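Side-chain contact in ultraspiracle (Drosophila melanogaster, PDB 1HG4), which probably acts as a nuclear hormone receptor and transcription factor, its ligand-binding domain held here in an inactive conformation around a bound phospholipid: residues K182-Y187 against L231-L236. Residues are numbered along the deposited sequence; the frame is centred on the assembly and turned at random.
Sequences KAIILY and LRLPAL
Leu233 meets both Ile184 and Ile185 with the two branches of its forked end. Its CB points toward helix 175-186 but stops short of contact. CG is likewise a spacer. The methyls do the touching. Leu233 CD1 lies 3.8 Å from Ile184 CG2, where the two side chains cross at about a right angle. Leu233 CD2 turns to the other isoleucine and lies 3.8 Å from Ile185 CG1. Leu233 CD2 is nearly as close to the tip of that chain, with Ile185 CD1 at 3.9 Å. Chi1 of Leu233 is -68°, which sets CG opposite the carbonyl carbon and carries the fork toward helix 175-186.

Ile185 also reaches the next turn of helix 225-250. Ile185 CD1 meets Leu236 CD1 at 3.6 Å, the shortest approach between the segments, and these chains again cross nearly at right angles. Chi2 of 171° holds Ile185 CD1 out from the helix, where it touches both Leu233 and Leu236.

The axes of segments 182-186 and 231-236 approach to 11.2 Å and cross at -58°, so side-chain ends, and not backbones, make the contact. Helix 78-100 also packs here, with Ala88 against Ile185 and Ile94 and Ala95 against Leu236. Val207 and Tyr208 of helix 197-218 pack on Ile184. The contact belongs to the layered helical core of the nuclear receptor ligand-binding domain. The side chain of Leu236 is about 10 Å from the bound phospholipid. Every touching atom is an aliphatic carbon, so the pairing rests on dispersion and exclusion of water, with no polar bond to fix its direction.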
loop_
_atom_site.group_PDB
_atom_site.type_symbol
_atom_site.label_atom_id
_atom_site.label_comp_id
_atom_site.label_asym_id
_atom_site.label_seq_id
_atom_site.Cartn_x
_atom_site.Cartn_y
_atom_site.Cartn_z
ATOM N N LYS A 182 -12.308 -14.084 -9.734
ATOM C CA LYS A 182 -11.888 -13.479 -10.982
ATOM C C LYS A 182 -11.405 -12.047 -10.794
ATOM O O LYS A 182 -10.468 -11.597 -11.460
ATOM C CB LYS A 182 -13.036 -13.544 -11.992
ATOM C CG LYS A 182 -13.415 -14.974 -12.349
ATOM C CD LYS A 182 -14.211 -15.056 -13.642
ATOM C CE LYS A 182 -15.578 -14.421 -13.508
ATOM N NZ LYS A 182 -16.358 -14.555 -14.771
ATOM N N ALA A 183 -12.037 -11.325 -9.879
ATOM C CA ALA A 183 -11.611 -9.963 -9.627
ATOM C C ALA A 183 -10.236 -10.007 -8.937
ATOM O O ALA A 183 -9.329 -9.233 -9.293
ATOM C CB ALA A 183 -12.649 -9.227 -8.751
ATOM N N ILE A 184 -10.068 -10.910 -7.966
ATOM C CA ILE A 184 -8.781 -11.011 -7.269
ATOM C C ILE A 184 -7.686 -11.166 -8.330
ATOM O O ILE A 184 -6.603 -10.575 -8.215
ATOM C CB ILE A 184 -8.758 -12.232 -6.277
ATOM C CG1 ILE A 184 -9.647 -11.937 -5.083
ATOM C CG2 ILE A 184 -7.337 -12.546 -5.794
ATOM C CD1 ILE A 184 -10.097 -13.163 -4.379
ATOM N N ILE A 185 -7.991 -11.947 -9.370
ATOM C CA ILE A 185 -7.059 -12.196 -10.460
ATOM C C ILE A 185 -6.770 -10.927 -11.234
ATOM O O ILE A 185 -5.606 -10.576 -11.450
ATOM C CB ILE A 185 -7.613 -13.267 -11.430
ATOM C CG1 ILE A 185 -7.699 -14.614 -10.714
ATOM C CG2 ILE A 185 -6.729 -13.384 -12.655
ATOM C CD1 ILE A 185 -8.420 -15.675 -11.508
ATOM N N LEU A 186 -7.823 -10.244 -11.664
ATOM C CA LEU A 186 -7.674 -8.997 -12.418
ATOM C C LEU A 186 -6.809 -7.979 -11.679
ATOM O O LEU A 186 -5.835 -7.476 -12.233
ATOM C CB LEU A 186 -9.048 -8.366 -12.696
ATOM C CG LEU A 186 -9.024 -7.063 -13.506
ATOM C CD1 LEU A 186 -8.470 -7.331 -14.904
ATOM C CD2 LEU A 186 -10.430 -6.488 -13.603
ATOM N N TYR A 187 -7.173 -7.683 -10.435
ATOM C CA TYR A 187 -6.448 -6.703 -9.606
ATOM C C TYR A 187 -5.115 -7.256 -9.085
ATOM O O TYR A 187 -4.950 -7.484 -7.880
ATOM C CB TYR A 187 -7.316 -6.280 -8.409
ATOM C CG TYR A 187 -8.606 -5.574 -8.780
ATOM C CD1 TYR A 187 -8.604 -4.505 -9.665
ATOM C CD2 TYR A 187 -9.821 -5.956 -8.219
ATOM C CE1 TYR A 187 -9.785 -3.827 -9.980
ATOM C CE2 TYR A 187 -11.004 -5.287 -8.528
ATOM C CZ TYR A 187 -10.973 -4.221 -9.410
ATOM O OH TYR A 187 -12.125 -3.529 -9.726
ATOM N N LEU A 231 -7.185 -21.325 -2.569
ATOM C CA LEU A 231 -6.257 -22.363 -3.017
ATOM C C LEU A 231 -6.427 -22.711 -4.504
ATOM O O LEU A 231 -5.504 -23.224 -5.135
ATOM C CB LEU A 231 -6.432 -23.640 -2.193
ATOM C CG LEU A 231 -5.840 -23.671 -0.786
ATOM C CD1 LEU A 231 -6.098 -25.047 -0.175
ATOM C CD2 LEU A 231 -4.343 -23.381 -0.843
ATOM N N ARG A 232 -7.603 -22.453 -5.065
ATOM C CA ARG A 232 -7.825 -22.751 -6.467
ATOM C C ARG A 232 -7.020 -21.820 -7.384
ATOM O O ARG A 232 -6.720 -22.180 -8.524
ATOM C CB ARG A 232 -9.312 -22.640 -6.804
ATOM C CG ARG A 232 -10.205 -23.657 -6.100
ATOM C CD ARG A 232 -9.789 -25.088 -6.436
ATOM N NE ARG A 232 -8.782 -25.615 -5.512
ATOM C CZ ARG A 232 -7.698 -26.293 -5.885
ATOM N NH1 ARG A 232 -7.467 -26.532 -7.167
ATOM N NH2 ARG A 232 -6.838 -26.729 -4.968
ATOM N N LEU A 233 -6.654 -20.636 -6.886
ATOM C CA LEU A 233 -5.909 -19.664 -7.693
ATOM C C LEU A 233 -4.569 -20.164 -8.228
ATOM O O LEU A 233 -4.257 -19.967 -9.404
ATOM C CB LEU A 233 -5.703 -18.364 -6.912
ATOM C CG LEU A 233 -6.989 -17.576 -6.656
ATOM C CD1 LEU A 233 -6.662 -16.296 -5.895
ATOM C CD2 LEU A 233 -7.674 -17.261 -7.978
ATOM N N PRO A 234 -3.753 -20.799 -7.373
ATOM C CA PRO A 234 -2.462 -21.302 -7.845
ATOM C C PRO A 234 -2.622 -22.359 -8.949
ATOM O O PRO A 234 -1.848 -22.404 -9.906
ATOM C CB PRO A 234 -1.831 -21.868 -6.578
ATOM C CG PRO A 234 -2.356 -20.969 -5.531
ATOM C CD PRO A 234 -3.821 -20.867 -5.908
ATOM N N ALA A 235 -3.627 -23.206 -8.814
ATOM C CA ALA A 235 -3.864 -24.237 -9.809
ATOM C C ALA A 235 -4.342 -23.581 -11.106
ATOM O O ALA A 235 -4.041 -24.049 -12.204
ATOM C CB ALA A 235 -4.897 -25.238 -9.294
ATOM N N LEU A 236 -5.080 -22.484 -10.975
ATOM C CA LEU A 236 -5.574 -21.777 -12.146
ATOM C C LEU A 236 -4.385 -21.178 -12.894
ATOM O O LEU A 236 -4.289 -21.278 -14.120
ATOM C CB LEU A 236 -6.541 -20.664 -11.737
ATOM C CG LEU A 236 -7.835 -20.543 -12.547
ATOM C CD1 LEU A 236 -8.558 -19.258 -12.140
ATOM C CD2 LEU A 236 -7.536 -20.538 -14.038
#